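Side-chain contacts in amidase (Bacillus anthracis, PDB 5EWQ), which probably hydrolyses carboxamides to the corresponding carboxylic acid and an amine or ammonia, as a member of the amidase signature family: residues 217-222 against 274-279; 55-58 against 63-66; 45-50 against 508-513. All coordinates share one frame; numbering follows the deposited sequence.

In the fold
Along the chain, contact 2 closes before contact 1 opens, and both are nested within the loop closed by contact 3, which brings the C-terminal tail back to a turn early in the chain. Contact 1 lies deepest, about 9 Å from the centre of the chain, where helix 270-280 covers strand 219-223 of the large mixed sheet. Contact 2 joins helices 50-58 and 64-79, about 26 Å from that centre. The three contact centres are about 16 to 18 Å apart. V50 CG2 meets L219 CD2 at 4.1 Å, and M56 CE meets V45 CG2 at 4.0 Å. Side-chain packing thus connects contact 3 with each of the other two, while contacts 1 and 2 do not touch.

Contact 1: 217-222 against 274-279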
loop_
_atom_site.group_PDB
_atom_site.type_symbol
_atom_site.label_atom_id
_atom_site.label_comp_id
_atom_site.label_asym_id
_atom_site.label_seq_id
_atom_site.Cartn_x
_atom_site.Cartn_y
_atom_site.Cartn_z
ATOM N N ALA A 217 -1.467 6.169 11.590
ATOM C CA ALA A 217 -1.538 7.207 10.569
ATOM C C ALA A 217 -2.913 7.185 9.907
ATOM O O ALA A 217 -3.542 6.131 9.819
ATOM C CB ALA A 217 -0.441 7.014 9.530
ATOM N N PRO A 218 -3.389 8.351 9.443
ATOM C CA PRO A 218 -4.686 8.406 8.762
ATOM C C PRO A 218 -4.615 7.765 7.384
ATOM O O PRO A 218 -5.529 7.042 6.987
ATOM C CB PRO A 218 -4.969 9.912 8.645
ATOM C CG PRO A 218 -3.966 10.585 9.530
ATOM C CD PRO A 218 -2.779 9.683 9.557
ATOM N N LEU A 219 -3.528 8.036 6.670
ATOM C CA LEU A 219 -3.347 7.540 5.311
ATOM C C LEU A 219 -1.969 6.916 5.132
ATOM O O LEU A 219 -1.058 7.166 5.922
ATOM C CB LEU A 219 -3.545 8.673 4.304
ATOM C CG LEU A 219 -4.880 9.411 4.401
ATOM C CD1 LEU A 219 -4.905 10.596 3.463
ATOM C CD2 LEU A 219 -6.025 8.464 4.099
ATOM N N ALA A 220 -1.818 6.107 4.089
ATOM C CA ALA A 220 -0.545 5.449 3.816
ATOM C C ALA A 220 -0.357 5.181 2.329
ATOM O O ALA A 220 -1.327 5.027 1.586
ATOM C CB ALA A 220 -0.443 4.155 4.601
ATOM N N VAL A 221 0.901 5.123 1.902
ATOM C CA VAL A 221 1.231 4.853 0.509
ATOM C C VAL A 221 1.923 3.501 0.364
ATOM O O VAL A 221 2.904 3.219 1.052
ATOM C CB VAL A 221 2.140 5.948 -0.080
ATOM C CG1 VAL A 221 2.522 5.610 -1.514
ATOM C CG2 VAL A 221 1.449 7.300 -0.012
ATOM N N GLY A 222 1.402 2.669 -0.531
ATOM C CA GLY A 222 1.996 1.372 -0.797
ATOM C C GLY A 222 2.343 1.198 -2.261
ATOM O O GLY A 222 1.911 1.981 -3.107
ATOM N N ALA A 274 -9.475 7.681 -1.481
ATOM C CA ALA A 274 -9.670 8.530 -2.649
ATOM C C ALA A 274 -9.128 9.933 -2.400
ATOM O O ALA A 274 -8.691 10.615 -3.328
ATOM C CB ALA A 274 -11.141 8.590 -3.018
ATOM N N THR A 275 -9.164 10.356 -1.142
ATOM C CA THR A 275 -8.636 11.658 -0.750
ATOM C C THR A 275 -7.133 11.722 -1.000
ATOM O O THR A 275 -6.626 12.696 -1.558
ATOM C CB THR A 275 -8.925 11.957 0.732
ATOM O OG1 THR A 275 -10.341 12.042 0.935
ATOM C CG2 THR A 275 -8.283 13.267 1.147
ATOM N N LEU A 276 -6.430 10.673 -0.590
ATOM C CA LEU A 276 -4.994 10.571 -0.806
ATOM C C LEU A 276 -4.676 10.387 -2.286
ATOM O O LEU A 276 -3.656 10.870 -2.781
ATOM C CB LEU A 276 -4.414 9.412 0.007
ATOM C CG LEU A 276 -2.908 9.168 -0.104
ATOM C CD1 LEU A 276 -2.138 10.378 0.389
ATOM C CD2 LEU A 276 -2.511 7.926 0.673
ATOM N N PHE A 277 -5.565 9.691 -2.989
ATOM C CA PHE A 277 -5.369 9.369 -4.399
ATOM C C PHE A 277 -5.409 10.614 -5.283
ATOM O O PHE A 277 -4.945 10.590 -6.424
ATOM C CB PHE A 277 -6.426 8.359 -4.854
ATOM C CG PHE A 277 -6.201 7.821 -6.238
ATOM C CD1 PHE A 277 -5.040 7.131 -6.546
ATOM C CD2 PHE A 277 -7.158 7.987 -7.224
ATOM C CE1 PHE A 277 -4.833 6.629 -7.818
ATOM C CE2 PHE A 277 -6.958 7.486 -8.496
ATOM C CZ PHE A 277 -5.794 6.804 -8.793
ATOM N N ASN A 278 -5.960 11.700 -4.751
ATOM C CA ASN A 278 -6.056 12.954 -5.490
ATOM C C ASN A 278 -4.697 13.608 -5.728
ATOM O O ASN A 278 -4.479 14.238 -6.762
ATOM C CB ASN A 278 -6.972 13.935 -4.757
ATOM C CG ASN A 278 -8.434 13.542 -4.837
ATOM O OD1 ASN A 278 -8.867 12.913 -5.802
ATOM N ND2 ASN A 278 -9.203 13.914 -3.821
ATOM N N ALA A 279 -3.788 13.457 -4.770
ATOM C CA ALA A 279 -2.489 14.119 -4.843
ATOM C C ALA A 279 -1.408 13.223 -5.438
ATOM O O ALA A 279 -0.346 13.703 -5.830
ATOM C CB ALA A 279 -2.065 14.597 -3.464
#
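L276 carries this contact, and nearly every carbon of its side chain beyond CA has a neighbour on strand 219-222. L276 CB comes first, with L219 CD1 at 3.7 Å. CG stands anti to the backbone N (chi1 -180°), which carries the two methyls away from the helix toward the strand. L276 CD1 continues past L219 CD1 at 4.1 Å, while L276 CD2 reaches furthest across. L276 CD2 sits 3.8 Å from L219 CB. On the strand backbone, A220 O is 3.3 Å from L276 CD2. V221 CG2 lies 4.1 Å from the same L276 CD2.

The two leucines run in opposite directions: the CD1 methyl of L219 lies beside CB of L276, and the CD2 methyl of L276 beside CB of L219. V221 meets L276 differently, the two side chains crossing at about a right angle so that only one methyl of each takes part. A220 contributes through its backbone, since its CB points away from the helix. All four touching residues are buried and the interface is apolar apart from that carbonyl. L155 and P265 also pack on L276, and I151 on V221, so helix 150-155 borders the same patch.

The axes of 219-222 and 274-279 pass 9.1 Å apart at 56°, an oblique helix-on-sheet crossing. Strand 219-223 lies between strands 118-122 and 263-267 in the sheet, and helix 270-280 follows directly on the latter. The helix therefore folds back over the strand next to its own, layered alpha/beta packing within the mixed-sheet core of the amidase signature fold.

Contact 2: 55-58 against 63-66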
loop_
_atom_site.group_PDB
_atom_site.type_symbol
_atom_site.label_atom_id
_atom_site.label_comp_id
_atom_site.label_asym_id
_atom_site.label_seq_id
_atom_site.Cartn_x
_atom_site.Cartn_y
_atom_site.Cartn_z
ATOM N N LYS A 55 -12.824 18.335 11.051
ATOM C CA LYS A 55 -13.889 18.957 11.829
ATOM C C LYS A 55 -13.458 19.162 13.277
ATOM O O LYS A 55 -13.892 20.106 13.935
ATOM C CB LYS A 55 -15.161 18.110 11.773
ATOM C CG LYS A 55 -15.793 18.023 10.393
ATOM C CD LYS A 55 -17.022 17.130 10.403
HETATM N N MSE A 56 -12.600 18.271 13.766
HETATM C CA MSE A 56 -12.122 18.340 15.141
HETATM C C MSE A 56 -11.173 19.515 15.358
HETATM O O MSE A 56 -11.014 19.993 16.481
HETATM C CB MSE A 56 -11.425 17.035 15.531
HETATM C CG MSE A 56 -12.364 15.855 15.702
HETATM SE SE MSE A 56 -11.420 14.246 16.265
HETATM C CE MSE A 56 -10.455 14.986 17.789
ATOM N N ILE A 57 -10.543 19.973 14.283
ATOM C CA ILE A 57 -9.593 21.074 14.371
ATOM C C ILE A 57 -10.237 22.398 13.965
ATOM O O ILE A 57 -9.733 23.470 14.301
ATOM C CB ILE A 57 -8.352 20.816 13.496
ATOM C CG1 ILE A 57 -8.751 20.694 12.027
ATOM C CG2 ILE A 57 -7.636 19.553 13.947
ATOM C CD1 ILE A 57 -7.631 20.233 11.133
ATOM N N ASP A 58 -11.352 22.319 13.245
ATOM C CA ASP A 58 -12.112 23.510 12.881
ATOM C C ASP A 58 -12.898 24.025 14.078
ATOM O O ASP A 58 -13.142 25.225 14.206
ATOM C CB ASP A 58 -13.058 23.219 11.713
ATOM C CG ASP A 58 -12.338 23.147 10.381
ATOM O OD1 ASP A 58 -11.282 23.798 10.239
ATOM O OD2 ASP A 58 -12.830 22.441 9.475
ATOM N N SER A 63 -5.572 19.983 17.009
ATOM C CA SER A 63 -4.670 20.646 16.076
ATOM C C SER A 63 -3.801 19.615 15.362
ATOM O O SER A 63 -3.820 18.431 15.706
ATOM C CB SER A 63 -3.796 21.671 16.800
ATOM O OG SER A 63 -2.973 21.047 17.771
ATOM N N TYR A 64 -3.044 20.064 14.367
ATOM C CA TYR A 64 -2.167 19.174 13.614
ATOM C C TYR A 64 -1.012 18.674 14.474
ATOM O O TYR A 64 -0.569 17.534 14.332
ATOM C CB TYR A 64 -1.630 19.881 12.369
ATOM C CG TYR A 64 -2.674 20.102 11.298
ATOM C CD1 TYR A 64 -3.549 19.086 10.936
ATOM C CD2 TYR A 64 -2.791 21.328 10.657
ATOM C CE1 TYR A 64 -4.505 19.282 9.959
ATOM C CE2 TYR A 64 -3.746 21.535 9.681
ATOM C CZ TYR A 64 -4.600 20.509 9.336
ATOM O OH TYR A 64 -5.553 20.710 8.363
ATOM N N GLU A 65 -0.530 19.532 15.368
ATOM C CA GLU A 65 0.547 19.165 16.279
ATOM C C GLU A 65 0.087 18.075 17.243
ATOM O O GLU A 65 0.829 17.137 17.534
ATOM C CB GLU A 65 1.036 20.388 17.055
ATOM C CG GLU A 65 2.181 20.100 18.010
ATOM C CD GLU A 65 2.611 21.326 18.791
ATOM O OE1 GLU A 65 3.546 21.209 19.611
ATOM O OE2 GLU A 65 2.017 22.405 18.584
ATOM N N GLU A 66 -1.142 18.208 17.729
ATOM C CA GLU A 66 -1.730 17.209 18.614
ATOM C C GLU A 66 -1.974 15.901 17.872
ATOM O O GLU A 66 -1.743 14.819 18.412
ATOM C CB GLU A 66 -3.040 17.721 19.213
ATOM C CG GLU A 66 -2.874 18.832 20.233
ATOM C CD GLU A 66 -4.204 19.352 20.742
ATOM O OE1 GLU A 66 -4.930 19.997 19.958
ATOM O OE2 GLU A 66 -4.525 19.111 21.924
#
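I57 lays its CD1 methyl against the hydroxyl end of the Y64 ring, with CE1, CZ and OH of Y64 each 3.5 Å from that single carbon. The approach is oblique to the ring and the two side chains cross at about a right angle, so one methyl covers one corner of the tyrosine. The first torsion of I57 explains how it gets there: CG1 is placed between the backbone N and the carbonyl carbon (chi1 61°), the crowded position. The other branch goes elsewhere. I57 CG2 rests on the N-cap residue of the next helix, 3.7 Å from S63 N and 3.8 Å from S63 CA. One isoleucine thus bridges two consecutive residues, with CD1 on a side chain and CG2 on backbone. L62, in the short connection between the helices, also packs on I57.

S63 turns its CB away from I57 and serves its own helix. As the N-cap residue it accepts a weak bond at OG from E66 N, 3.4 Å long with an N-H...O angle of 159°. The same S63 hydroxyl donates to E66 OE1 at 3.1 Å, reaching the anti side of the carboxylate and 21° out of its plane. E66 OE2 is held by N37, and D103 on helix 95-104 accepts from the backbone N atoms of Y64 and E65.

Chemically, residues 55-58 and 63-66 meet through apolar packing at I57 CD1 and through I57 CG2 against the S63 backbone. A hydrogen bond from the phenol oxygen of Y64 to Q54 OE1, one turn before I57, ties the same two consecutive helices together. The carboxylates of E66 and D103 at the start of helix 64-79 would probably interact favourably with its dipole.

Contact 3: 45-50 against 508-513; sequences VVNATV and RKPPKL
R508 NH2 donates to N47 OD1 at 2.7 Å with an N-H...O angle of 152°, the one hydrogen bond between these two segments. The acceptor lies near the guanidinium plane, at its edge, whereas the donor stands 46° above the amide carbonyl plane rather than on a lone pair. Amide and guanidinium are accordingly not coplanar, their planes being 52° apart. On the other branch of the amide, N47 ND2 lies 3.4 Å from P510 CG, and N47 CG is 3.7 Å from that same ring carbon. The proline crosses the asparagine side chain at about a right angle. OD1 toward the arginine and ND2 toward the ring is the amide orientation consistent with the bond.

N47 is the third residue of a type II beta turn from V45 to A48, closed by A48 N donating to V45 O at 3.0 Å; its positive phi belongs to that position. The turn links helix 35-45 to helix 50-58, whose N-cap is T49. CG of N47, anti to the backbone N, extends from the turn toward the C-terminal tail.

Further out, D215 OD2 accepts from N47 N, which helps to position the turn. The tail is held at K509, whose backbone N and O are bonded to the hydroxyls of Y473 and Y194, while S237 and R268 pack on R508.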
loop_
_atom_site.group_PDB
_atom_site.type_symbol
_atom_site.label_atom_id
_atom_site.label_comp_id
_atom_site.label_asym_id
_atom_site.label_seq_id
_atom_site.Cartn_x
_atom_site.Cartn_y
_atom_site.Cartn_z
ATOM N N VAL A 45 -9.601 10.480 18.107
ATOM C CA VAL A 45 -8.906 10.450 16.823
ATOM C C VAL A 45 -8.915 9.053 16.199
ATOM O O VAL A 45 -9.093 8.906 14.988
ATOM C CB VAL A 45 -7.447 10.945 16.973
ATOM C CG1 VAL A 45 -6.587 10.488 15.803
ATOM C CG2 VAL A 45 -7.415 12.460 17.106
ATOM N N VAL A 46 -8.735 8.034 17.034
ATOM C CA VAL A 46 -8.707 6.648 16.573
ATOM C C VAL A 46 -9.976 6.270 15.808
ATOM O O VAL A 46 -11.089 6.543 16.260
ATOM C CB VAL A 46 -8.513 5.672 17.757
ATOM C CG1 VAL A 46 -8.774 4.236 17.327
ATOM C CG2 VAL A 46 -7.113 5.813 18.336
ATOM N N ASN A 47 -9.781 5.667 14.635
ATOM C CA ASN A 47 -10.859 5.186 13.769
ATOM C C ASN A 47 -11.711 6.316 13.189
ATOM O O ASN A 47 -12.796 6.076 12.659
ATOM C CB ASN A 47 -11.751 4.191 14.521
ATOM C CG ASN A 47 -12.527 3.281 13.586
ATOM O OD1 ASN A 47 -12.070 2.967 12.487
ATOM N ND2 ASN A 47 -13.710 2.858 14.018
ATOM N N ALA A 48 -11.214 7.544 13.278
ATOM C CA ALA A 48 -11.904 8.683 12.683
ATOM C C ALA A 48 -11.373 8.951 11.279
ATOM O O ALA A 48 -10.168 8.882 11.040
ATOM C CB ALA A 48 -11.752 9.920 13.556
ATOM N N THR A 49 -12.277 9.251 10.353
ATOM C CA THR A 49 -11.894 9.522 8.973
ATOM C C THR A 49 -11.207 10.878 8.854
ATOM O O THR A 49 -11.154 11.642 9.817
ATOM C CB THR A 49 -13.111 9.487 8.029
ATOM O OG1 THR A 49 -13.976 10.592 8.316
ATOM C CG2 THR A 49 -13.880 8.184 8.198
ATOM N N VAL A 50 -10.683 11.170 7.667
ATOM C CA VAL A 50 -9.988 12.429 7.421
ATOM C C VAL A 50 -10.934 13.618 7.566
ATOM O O VAL A 50 -10.584 14.628 8.178
ATOM C CB VAL A 50 -9.347 12.452 6.019
ATOM C CG1 VAL A 50 -8.714 13.807 5.739
ATOM C CG2 VAL A 50 -8.315 11.342 5.893
ATOM N N ARG A 508 -15.496 -3.730 8.579
ATOM C CA ARG A 508 -14.249 -3.421 9.270
ATOM C C ARG A 508 -14.460 -3.109 10.748
ATOM O O ARG A 508 -15.231 -2.219 11.104
ATOM C CB ARG A 508 -13.539 -2.244 8.599
ATOM C CG ARG A 508 -12.057 -2.165 8.931
ATOM C CD ARG A 508 -11.470 -0.810 8.582
ATOM N NE ARG A 508 -11.432 0.075 9.742
ATOM C CZ ARG A 508 -10.413 0.140 10.594
ATOM N NH1 ARG A 508 -9.347 -0.627 10.414
ATOM N NH2 ARG A 508 -10.458 0.973 11.626
ATOM N N LYS A 509 -13.766 -3.856 11.600
ATOM C CA LYS A 509 -13.742 -3.579 13.031
ATOM C C LYS A 509 -12.325 -3.224 13.468
ATOM O O LYS A 509 -11.365 -3.873 13.051
ATOM C CB LYS A 509 -14.250 -4.781 13.832
ATOM C CG LYS A 509 -15.721 -5.104 13.636
ATOM C CD LYS A 509 -16.144 -6.253 14.541
ATOM C CE LYS A 509 -17.621 -6.572 14.390
ATOM N NZ LYS A 509 -18.040 -7.681 15.292
ATOM N N PRO A 510 -12.190 -2.181 14.302
ATOM C CA PRO A 510 -10.887 -1.783 14.847
ATOM C C PRO A 510 -10.232 -2.914 15.634
ATOM O O PRO A 510 -10.888 -3.533 16.471
ATOM C CB PRO A 510 -11.233 -0.605 15.762
ATOM C CG PRO A 510 -12.515 -0.068 15.218
ATOM C CD PRO A 510 -13.266 -1.267 14.721
ATOM N N PRO A 511 -8.946 -3.184 15.364
ATOM C CA PRO A 511 -8.225 -4.292 15.997
ATOM C C PRO A 511 -7.932 -4.048 17.475
ATOM O O PRO A 511 -7.632 -2.921 17.868
ATOM C CB PRO A 511 -6.924 -4.363 15.192
ATOM C CG PRO A 511 -6.721 -2.975 14.698
ATOM C CD PRO A 511 -8.098 -2.441 14.415
ATOM N N LYS A 512 -8.022 -5.103 18.278
ATOM C CA LYS A 512 -7.679 -5.022 19.693
ATOM C C LYS A 512 -6.169 -5.100 19.884
ATOM O O LYS A 512 -5.582 -6.182 19.834
ATOM C CB LYS A 512 -8.365 -6.136 20.484
ATOM C CG LYS A 512 -9.608 -5.701 21.246
ATOM C CD LYS A 512 -10.762 -5.367 20.316
ATOM C CE LYS A 512 -12.024 -5.055 21.104
ATOM N NZ LYS A 512 -13.193 -4.794 20.222
ATOM N N LEU A 513 -5.543 -3.949 20.100
ATOM C CA LEU A 513 -4.102 -3.895 20.314
ATOM C C LEU A 513 -3.751 -4.258 21.753
ATOM O O LEU A 513 -2.675 -4.788 22.028
ATOM C CB LEU A 513 -3.558 -2.504 19.970
ATOM C CG LEU A 513 -3.020 -2.295 18.551
ATOM C CD1 LEU A 513 -4.043 -2.702 17.500
ATOM C CD2 LEU A 513 -2.597 -0.847 18.351
ATOM O OXT LEU A 513 -4.539 -4.034 22.672
#